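Local coordinates for protein MxaA (Stigmatella aurantiaca, PDB 4W4T) that carries the terminal reductase domain of the myxalamid PKS-NRPS pathway, an NADPH-binding Rossmann-fold domain of the short-chain dehydrogenase type that probably releases the carrier-bound product by reduction, at residues K267-D279 against Y330-L344. Residues are numbered along the deposited sequence; the frame is centred on the assembly and turned at random.
Sequences KGCVRMGVAPSVD and YGLRVLPYDQWLSEL
Trp340 lays one face of its indole over the Pro276 ring, with Pro276 CD 3.5 Å from the centroid of the five-membered ring of Trp340, a CH-pi contact. The indole belongs to helix 337-348, packed on a two-stranded parallel sheet, 274-277 beside 333-336, that is separate from the main Rossmann sheet. Four backbone hydrogen bonds join the strands, among them Ala275 N to Arg333 O at 2.8 Å. Trp340 CG lies anti to the backbone N (chi1 -180°), which carries the indole back toward Val274. There NE1 of Trp340 donates to Val274 O at 3.0 Å. The oxygen lies near the indole plane, but the bond is bent (137°) and NE1 stands above the carbonyl plane of Val274. Met272, a selenomethionine, brings CE against NE1 and CZ2 of the indole, and Cys269 SG approaches CZ2 obliquely. Leu361 of helix 352-362 also touches Trp340. With an alanine in place of Trp340, Val274 O would probably lose this donor and a gap would open between Met272 and Pro276. Gly273, with positive phi, ends helix 261-272 in a Schellman motif and turns the chain into the strand. In the last turn of that helix, Val270 CG1 sits over one face of the Tyr330 ring, 3.6 Å from Tyr330 CD1. Nearby, one water donates to both Val270 O and Gly331 O.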
ATOM      1  N   LYS A 267     -17.179  -5.225  -0.404  1.00 16.99           N
ATOM      2  CA  LYS A 267     -17.429  -4.507  -1.651  1.00 19.30           C
ATOM      3  C   LYS A 267     -16.639  -5.137  -2.788  1.00 17.10           C
ATOM      4  O   LYS A 267     -17.144  -5.259  -3.896  1.00 20.26           O
ATOM      5  CB  LYS A 267     -17.079  -3.029  -1.524  1.00 21.47           C
ATOM      6  CG  LYS A 267     -17.230  -2.258  -2.837  1.00 21.64           C
ATOM      7  CD  LYS A 267     -17.078  -0.752  -2.619  1.00 25.26           C
ATOM      8  CE  LYS A 267     -17.312   0.041  -3.907  1.00 29.28           C
ATOM      9  NZ  LYS A 267     -17.537   1.503  -3.605  1.00 25.26           N
ATOM     10  N   GLY A 268     -15.406  -5.546  -2.501  1.00 16.91           N
ATOM     11  CA  GLY A 268     -14.579  -6.238  -3.477  1.00 18.24           C
ATOM     12  C   GLY A 268     -15.240  -7.515  -3.958  1.00 16.57           C
ATOM     13  O   GLY A 268     -15.258  -7.798  -5.146  1.00 17.93           O
ATOM     14  N   CYS A 269     -15.797  -8.292  -3.036  1.00 17.56           N
ATOM     15  CA  CYS A 269     -16.458  -9.534  -3.428  1.00 18.63           C
ATOM     16  C   CYS A 269     -17.657  -9.229  -4.306  1.00 18.72           C
ATOM     17  O   CYS A 269     -17.891  -9.907  -5.313  1.00 19.37           O
ATOM     18  CB  CYS A 269     -16.881 -10.346  -2.204  1.00 17.63           C
ATOM     19  SG  CYS A 269     -15.476 -11.056  -1.326  1.00 22.56           S
ATOM     20  N   VAL A 270     -18.419  -8.212  -3.923  1.00 17.85           N
ATOM     21  CA  VAL A 270     -19.608  -7.848  -4.689  1.00 19.68           C
ATOM     22  C   VAL A 270     -19.227  -7.389  -6.092  1.00 20.84           C
ATOM     23  O   VAL A 270     -19.817  -7.836  -7.081  1.00 18.14           O
ATOM     24  CB  VAL A 270     -20.428  -6.751  -3.967  1.00 18.59           C
ATOM     25  CG1 VAL A 270     -21.439  -6.127  -4.902  1.00 18.36           C
ATOM     26  CG2 VAL A 270     -21.144  -7.361  -2.786  1.00 19.20           C
ATOM     27  N   ARG A 271     -18.223  -6.526  -6.189  1.00 19.00           N
ATOM     28  CA  ARG A 271     -17.832  -5.999  -7.496  1.00 18.49           C
ATOM     29  C   ARG A 271     -17.250  -7.071  -8.418  1.00 20.71           C
ATOM     30  O   ARG A 271     -17.494  -7.055  -9.627  1.00 22.43           O
ATOM     31  CB  ARG A 271     -16.857  -4.840  -7.313  1.00 19.54           C
ATOM     32  CG  ARG A 271     -17.535  -3.592  -6.747  1.00 23.03           C
ATOM     33  CD  ARG A 271     -16.587  -2.413  -6.661  1.00 27.55           C
ATOM     34  NE  ARG A 271     -16.130  -2.012  -7.986  1.00 32.21           N
ATOM     35  CZ  ARG A 271     -14.860  -1.774  -8.295  1.00 35.99           C
ATOM     36  NH1 ARG A 271     -13.912  -1.885  -7.367  1.00 35.67           N
ATOM     37  NH2 ARG A 271     -14.539  -1.412  -9.532  1.00 35.85           N
HETATM   38  N   MSE A 272     -16.507  -8.019  -7.862  1.00 16.83           N
HETATM   39  CA  MSE A 272     -15.966  -9.109  -8.672  1.00 19.74           C
HETATM   40  C   MSE A 272     -16.986 -10.198  -8.939  1.00 20.66           C
HETATM   41  O   MSE A 272     -16.856 -10.952  -9.899  1.00 22.35           O
HETATM   42  CB  MSE A 272     -14.754  -9.739  -8.002  1.00 16.64           C
HETATM   43  CG  MSE A 272     -13.594  -8.778  -7.868  1.00 22.39           C
HETATM   44 SE   MSE A 272     -12.028  -9.763  -7.286  1.00 39.93          SE
HETATM   45  CE  MSE A 272     -12.460  -9.886  -5.418  1.00 16.46           C
ATOM     46  N   GLY A 273     -17.985 -10.294  -8.070  1.00 18.31           N
ATOM     47  CA  GLY A 273     -19.003 -11.323  -8.207  1.00 19.82           C
ATOM     48  C   GLY A 273     -18.518 -12.667  -7.696  1.00 21.58           C
ATOM     49  O   GLY A 273     -19.065 -13.709  -8.039  1.00 18.95           O
ATOM     50  N   VAL A 274     -17.461 -12.649  -6.891  1.00 18.21           N
ATOM     51  CA  VAL A 274     -16.908 -13.886  -6.358  1.00 17.16           C
ATOM     52  C   VAL A 274     -16.399 -13.708  -4.922  1.00 19.89           C
ATOM     53  O   VAL A 274     -15.845 -12.667  -4.567  1.00 18.38           O
ATOM     54  CB  VAL A 274     -15.786 -14.423  -7.271  1.00 22.64           C
ATOM     55  CG1 VAL A 274     -14.615 -13.446  -7.342  1.00 22.20           C
ATOM     56  CG2 VAL A 274     -15.329 -15.774  -6.785  1.00 24.51           C
ATOM     57  N   ALA A 275     -16.616 -14.725  -4.092  1.00 20.19           N
ATOM     58  CA  ALA A 275     -16.206 -14.674  -2.686  1.00 19.93           C
ATOM     59  C   ALA A 275     -15.415 -15.931  -2.348  1.00 18.82           C
ATOM     60  O   ALA A 275     -15.599 -16.971  -2.997  1.00 19.36           O
ATOM     61  CB  ALA A 275     -17.423 -14.540  -1.776  1.00 20.58           C
ATOM     62  N   PRO A 276     -14.536 -15.849  -1.335  1.00 19.57           N
ATOM     63  CA  PRO A 276     -13.686 -16.993  -0.999  1.00 19.38           C
ATOM     64  C   PRO A 276     -14.347 -17.946  -0.023  1.00 21.45           C
ATOM     65  O   PRO A 276     -15.038 -17.497   0.894  1.00 20.93           O
ATOM     66  CB  PRO A 276     -12.464 -16.329  -0.354  1.00 19.89           C
ATOM     67  CG  PRO A 276     -13.028 -15.125   0.311  1.00 17.56           C
ATOM     68  CD  PRO A 276     -14.141 -14.639  -0.581  1.00 18.40           C
ATOM     69  N   SER A 277     -14.144 -19.244  -0.207  1.00 21.07           N
ATOM     70  CA  SER A 277     -14.533 -20.182   0.827  1.00 23.27           C
ATOM     71  C   SER A 277     -13.361 -20.256   1.797  1.00 25.99           C
ATOM     72  O   SER A 277     -12.285 -20.737   1.456  1.00 31.56           O
ATOM     73  CB  SER A 277     -14.887 -21.560   0.255  1.00 26.09           C
ATOM     74  OG  SER A 277     -13.837 -22.077  -0.538  1.00 26.02           O
ATOM     75  N   VAL A 278     -13.547 -19.705   2.986  1.00 23.63           N
ATOM     76  CA  VAL A 278     -12.529 -19.783   4.017  1.00 22.79           C
ATOM     77  C   VAL A 278     -13.082 -20.668   5.124  1.00 24.36           C
ATOM     78  O   VAL A 278     -14.300 -20.755   5.295  1.00 24.42           O
ATOM     79  CB  VAL A 278     -12.145 -18.396   4.551  1.00 23.28           C
ATOM     80  CG1 VAL A 278     -11.540 -17.550   3.437  1.00 23.24           C
ATOM     81  CG2 VAL A 278     -13.357 -17.697   5.137  1.00 25.46           C
ATOM     82  N   ASP A 279     -12.212 -21.357   5.852  1.00 22.53           N
ATOM     83  CA  ASP A 279     -12.715 -22.262   6.883  1.00 25.26           C
ATOM     84  C   ASP A 279     -12.765 -21.628   8.279  1.00 25.54           C
ATOM     85  O   ASP A 279     -13.034 -22.315   9.251  1.00 25.06           O
ATOM     86  CB  ASP A 279     -11.885 -23.546   6.932  1.00 29.44           C
ATOM     87  CG  ASP A 279     -10.396 -23.282   7.014  1.00 32.26           C
ATOM     88  OD1 ASP A 279      -9.994 -22.221   7.538  1.00 31.77           O
ATOM     89  OD2 ASP A 279      -9.619 -24.152   6.560  1.00 36.18           O
ATOM     90  N   TYR A 330     -27.027  -9.805  -4.208  1.00 16.97           N
ATOM     91  CA  TYR A 330     -25.734  -9.773  -4.880  1.00 17.38           C
ATOM     92  C   TYR A 330     -25.281 -11.162  -5.305  1.00 18.80           C
ATOM     93  O   TYR A 330     -25.218 -12.080  -4.492  1.00 18.65           O
ATOM     94  CB  TYR A 330     -24.673  -9.154  -3.972  1.00 18.32           C
ATOM     95  CG  TYR A 330     -24.902  -7.690  -3.671  1.00 18.85           C
ATOM     96  CD1 TYR A 330     -24.973  -6.760  -4.693  1.00 18.82           C
ATOM     97  CD2 TYR A 330     -25.027  -7.239  -2.361  1.00 18.60           C
ATOM     98  CE1 TYR A 330     -25.180  -5.424  -4.429  1.00 19.95           C
ATOM     99  CE2 TYR A 330     -25.242  -5.905  -2.087  1.00 17.55           C
ATOM    100  CZ  TYR A 330     -25.313  -5.001  -3.132  1.00 18.74           C
ATOM    101  OH  TYR A 330     -25.512  -3.669  -2.872  1.00 21.39           O
ATOM    102  N   GLY A 331     -24.945 -11.314  -6.577  1.00 18.70           N
ATOM    103  CA  GLY A 331     -24.395 -12.574  -7.038  1.00 20.90           C
ATOM    104  C   GLY A 331     -23.004 -12.827  -6.490  1.00 17.92           C
ATOM    105  O   GLY A 331     -22.172 -11.927  -6.463  1.00 20.62           O
ATOM    106  N   LEU A 332     -22.759 -14.053  -6.045  1.00 21.07           N
ATOM    107  CA  LEU A 332     -21.452 -14.445  -5.542  1.00 20.84           C
ATOM    108  C   LEU A 332     -21.142 -15.887  -5.924  1.00 21.97           C
ATOM    109  O   LEU A 332     -21.750 -16.829  -5.402  1.00 19.44           O
ATOM    110  CB  LEU A 332     -21.386 -14.276  -4.017  1.00 17.71           C
ATOM    111  CG  LEU A 332     -21.407 -12.863  -3.425  1.00 18.45           C
ATOM    112  CD1 LEU A 332     -21.391 -12.953  -1.903  1.00 17.86           C
ATOM    113  CD2 LEU A 332     -20.226 -12.015  -3.922  1.00 20.02           C
ATOM    114  N   ARG A 333     -20.206 -16.062  -6.851  1.00 19.54           N
ATOM    115  CA  ARG A 333     -19.608 -17.373  -7.074  1.00 21.72           C
ATOM    116  C   ARG A 333     -18.641 -17.632  -5.939  1.00 23.81           C
ATOM    117  O   ARG A 333     -18.040 -16.696  -5.408  1.00 27.36           O
ATOM    118  CB  ARG A 333     -18.874 -17.441  -8.421  1.00 25.81           C
ATOM    119  CG  ARG A 333     -19.716 -17.098  -9.623  1.00 29.31           C
ATOM    120  CD  ARG A 333     -18.966 -17.404 -10.926  1.00 35.69           C
ATOM    121  NE  ARG A 333     -17.618 -16.846 -10.905  1.00 41.67           N
ATOM    122  CZ  ARG A 333     -17.334 -15.571 -11.142  1.00 41.06           C
ATOM    123  NH1 ARG A 333     -18.309 -14.717 -11.438  1.00 44.08           N
ATOM    124  NH2 ARG A 333     -16.076 -15.150 -11.084  1.00 41.18           N
ATOM    125  N   VAL A 334     -18.485 -18.885  -5.541  1.00 21.88           N
ATOM    126  CA  VAL A 334     -17.516 -19.194  -4.497  1.00 23.77           C
ATOM    127  C   VAL A 334     -16.289 -19.893  -5.070  1.00 23.42           C
ATOM    128  O   VAL A 334     -16.403 -20.810  -5.879  1.00 24.51           O
ATOM    129  CB  VAL A 334     -18.126 -20.067  -3.396  1.00 24.87           C
ATOM    130  CG1 VAL A 334     -17.096 -20.345  -2.314  1.00 25.15           C
ATOM    131  CG2 VAL A 334     -19.308 -19.363  -2.791  1.00 26.05           C
ATOM    132  N   LEU A 335     -15.123 -19.453  -4.626  1.00 19.67           N
ATOM    133  CA  LEU A 335     -13.853 -20.043  -5.015  1.00 23.21           C
ATOM    134  C   LEU A 335     -12.978 -20.324  -3.806  1.00 25.54           C
ATOM    135  O   LEU A 335     -13.022 -19.586  -2.813  1.00 20.82           O
ATOM    136  CB  LEU A 335     -13.093 -19.107  -5.950  1.00 21.86           C
ATOM    137  CG  LEU A 335     -13.594 -18.801  -7.348  1.00 25.96           C
ATOM    138  CD1 LEU A 335     -12.682 -17.726  -7.916  1.00 24.28           C
ATOM    139  CD2 LEU A 335     -13.562 -20.059  -8.209  1.00 25.39           C
ATOM    140  N   PRO A 336     -12.152 -21.376  -3.894  1.00 25.81           N
ATOM    141  CA  PRO A 336     -11.104 -21.587  -2.894  1.00 26.57           C
ATOM    142  C   PRO A 336     -10.328 -20.287  -2.665  1.00 25.02           C
ATOM    143  O   PRO A 336     -10.174 -19.513  -3.620  1.00 21.95           O
ATOM    144  CB  PRO A 336     -10.219 -22.659  -3.537  1.00 29.24           C
ATOM    145  CG  PRO A 336     -11.131 -23.407  -4.437  1.00 27.39           C
ATOM    146  CD  PRO A 336     -12.138 -22.408  -4.949  1.00 26.64           C
ATOM    147  N   TYR A 337      -9.877 -20.046  -1.437  1.00 22.95           N
ATOM    148  CA  TYR A 337      -9.277 -18.755  -1.086  1.00 25.26           C
ATOM    149  C   TYR A 337      -8.103 -18.372  -1.979  1.00 25.94           C
ATOM    150  O   TYR A 337      -7.941 -17.199  -2.342  1.00 23.05           O
ATOM    151  CB  TYR A 337      -8.808 -18.738   0.371  1.00 25.81           C
ATOM    152  CG  TYR A 337      -8.215 -17.400   0.744  1.00 24.04           C
ATOM    153  CD1 TYR A 337      -9.031 -16.311   0.992  1.00 24.45           C
ATOM    154  CD2 TYR A 337      -6.840 -17.215   0.805  1.00 30.49           C
ATOM    155  CE1 TYR A 337      -8.501 -15.085   1.307  1.00 25.38           C
ATOM    156  CE2 TYR A 337      -6.300 -15.983   1.119  1.00 32.85           C
ATOM    157  CZ  TYR A 337      -7.137 -14.925   1.368  1.00 31.70           C
ATOM    158  OH  TYR A 337      -6.613 -13.692   1.685  1.00 34.50           O
ATOM    159  N   ASP A 338      -7.268 -19.345  -2.319  1.00 25.30           N
ATOM    160  CA  ASP A 338      -6.107 -19.049  -3.156  1.00 27.17           C
ATOM    161  C   ASP A 338      -6.513 -18.605  -4.555  1.00 23.43           C
ATOM    162  O   ASP A 338      -5.922 -17.674  -5.121  1.00 22.05           O
ATOM    163  CB  ASP A 338      -5.176 -20.256  -3.209  1.00 31.62           C
ATOM    164  CG  ASP A 338      -4.677 -20.647  -1.830  1.00 40.09           C
ATOM    165  OD1 ASP A 338      -4.080 -19.778  -1.142  1.00 42.21           O
ATOM    166  OD2 ASP A 338      -4.895 -21.809  -1.422  1.00 47.14           O
ATOM    167  N   GLN A 339      -7.552 -19.232  -5.094  1.00 23.65           N
ATOM    168  CA  GLN A 339      -8.062 -18.846  -6.397  1.00 24.83           C
ATOM    169  C   GLN A 339      -8.750 -17.494  -6.328  1.00 23.79           C
ATOM    170  O   GLN A 339      -8.607 -16.688  -7.234  1.00 20.37           O
ATOM    171  CB  GLN A 339      -9.027 -19.899  -6.936  1.00 26.44           C
ATOM    172  CG  GLN A 339      -8.344 -21.203  -7.322  1.00 30.76           C
ATOM    173  CD  GLN A 339      -9.334 -22.269  -7.747  1.00 34.55           C
ATOM    174  OE1 GLN A 339     -10.288 -21.988  -8.477  1.00 35.00           O
ATOM    175  NE2 GLN A 339      -9.116 -23.500  -7.286  1.00 34.32           N
ATOM    176  N   TRP A 340      -9.508 -17.252  -5.259  1.00 19.96           N
ATOM    177  CA  TRP A 340     -10.118 -15.938  -5.057  1.00 20.52           C
ATOM    178  C   TRP A 340      -9.061 -14.831  -4.974  1.00 18.83           C
ATOM    179  O   TRP A 340      -9.196 -13.761  -5.587  1.00 16.36           O
ATOM    180  CB  TRP A 340     -10.978 -15.939  -3.790  1.00 18.92           C
ATOM    181  CG  TRP A 340     -11.625 -14.631  -3.530  1.00 18.42           C
ATOM    182  CD1 TRP A 340     -12.794 -14.167  -4.069  1.00 18.64           C
ATOM    183  CD2 TRP A 340     -11.149 -13.605  -2.652  1.00 18.94           C
ATOM    184  NE1 TRP A 340     -13.065 -12.903  -3.581  1.00 17.95           N
ATOM    185  CE2 TRP A 340     -12.073 -12.541  -2.708  1.00 17.31           C
ATOM    186  CE3 TRP A 340     -10.028 -13.484  -1.828  1.00 19.22           C
ATOM    187  CZ2 TRP A 340     -11.912 -11.376  -1.968  1.00 18.34           C
ATOM    188  CZ3 TRP A 340      -9.870 -12.323  -1.090  1.00 20.65           C
ATOM    189  CH2 TRP A 340     -10.805 -11.281  -1.172  1.00 21.72           C
ATOM    190  N   LEU A 341      -7.993 -15.096  -4.236  1.00 20.75           N
ATOM    191  CA  LEU A 341      -6.931 -14.102  -4.074  1.00 19.63           C
ATOM    192  C   LEU A 341      -6.257 -13.817  -5.422  1.00 21.77           C
ATOM    193  O   LEU A 341      -5.845 -12.684  -5.708  1.00 21.35           O
ATOM    194  CB  LEU A 341      -5.903 -14.579  -3.049  1.00 24.20           C
ATOM    195  CG  LEU A 341      -4.828 -13.575  -2.610  1.00 27.55           C
ATOM    196  CD1 LEU A 341      -5.462 -12.353  -1.941  1.00 28.19           C
ATOM    197  CD2 LEU A 341      -3.840 -14.241  -1.655  1.00 31.18           C
ATOM    198  N   SER A 342      -6.156 -14.849  -6.249  1.00 21.59           N
ATOM    199  CA  SER A 342      -5.538 -14.692  -7.564  1.00 22.90           C
ATOM    200  C   SER A 342      -6.434 -13.858  -8.479  1.00 21.81           C
ATOM    201  O   SER A 342      -5.944 -13.048  -9.261  1.00 24.25           O
ATOM    202  CB  SER A 342      -5.245 -16.057  -8.181  1.00 25.00           C
ATOM    203  OG  SER A 342      -4.961 -15.917  -9.553  1.00 33.32           O
ATOM    204  N   GLU A 343      -7.748 -14.040  -8.374  1.00 20.60           N
ATOM    205  CA  GLU A 343      -8.668 -13.205  -9.141  1.00 22.19           C
ATOM    206  C   GLU A 343      -8.627 -11.755  -8.669  1.00 21.33           C
ATOM    207  O   GLU A 343      -8.790 -10.831  -9.466  1.00 20.35           O
ATOM    208  CB  GLU A 343     -10.098 -13.755  -9.070  1.00 22.90           C
ATOM    209  CG  GLU A 343     -10.200 -15.152  -9.641  1.00 26.33           C
ATOM    210  CD  GLU A 343     -11.534 -15.455 -10.303  1.00 35.21           C
ATOM    211  OE1 GLU A 343     -12.491 -14.651 -10.172  1.00 34.83           O
ATOM    212  OE2 GLU A 343     -11.625 -16.520 -10.957  1.00 39.12           O
ATOM    213  N   LEU A 344      -8.408 -11.549  -7.374  1.00 18.79           N
ATOM    214  CA  LEU A 344      -8.281 -10.199  -6.854  1.00 20.38           C
ATOM    215  C   LEU A 344      -7.053  -9.530  -7.486  1.00 22.56           C
ATOM    216  O   LEU A 344      -7.119  -8.395  -7.949  1.00 19.74           O
ATOM    217  CB  LEU A 344      -8.166 -10.210  -5.325  1.00 17.89           C
ATOM    218  CG  LEU A 344      -8.036  -8.867  -4.596  1.00 20.70           C
ATOM    219  CD1 LEU A 344      -9.211  -7.954  -4.884  1.00 22.66           C
ATOM    220  CD2 LEU A 344      -7.909  -9.092  -3.090  1.00 23.11           C
TER
HETATM  221  O   HOH W   1     -22.283  -9.212  -6.973  1.00 22.58           O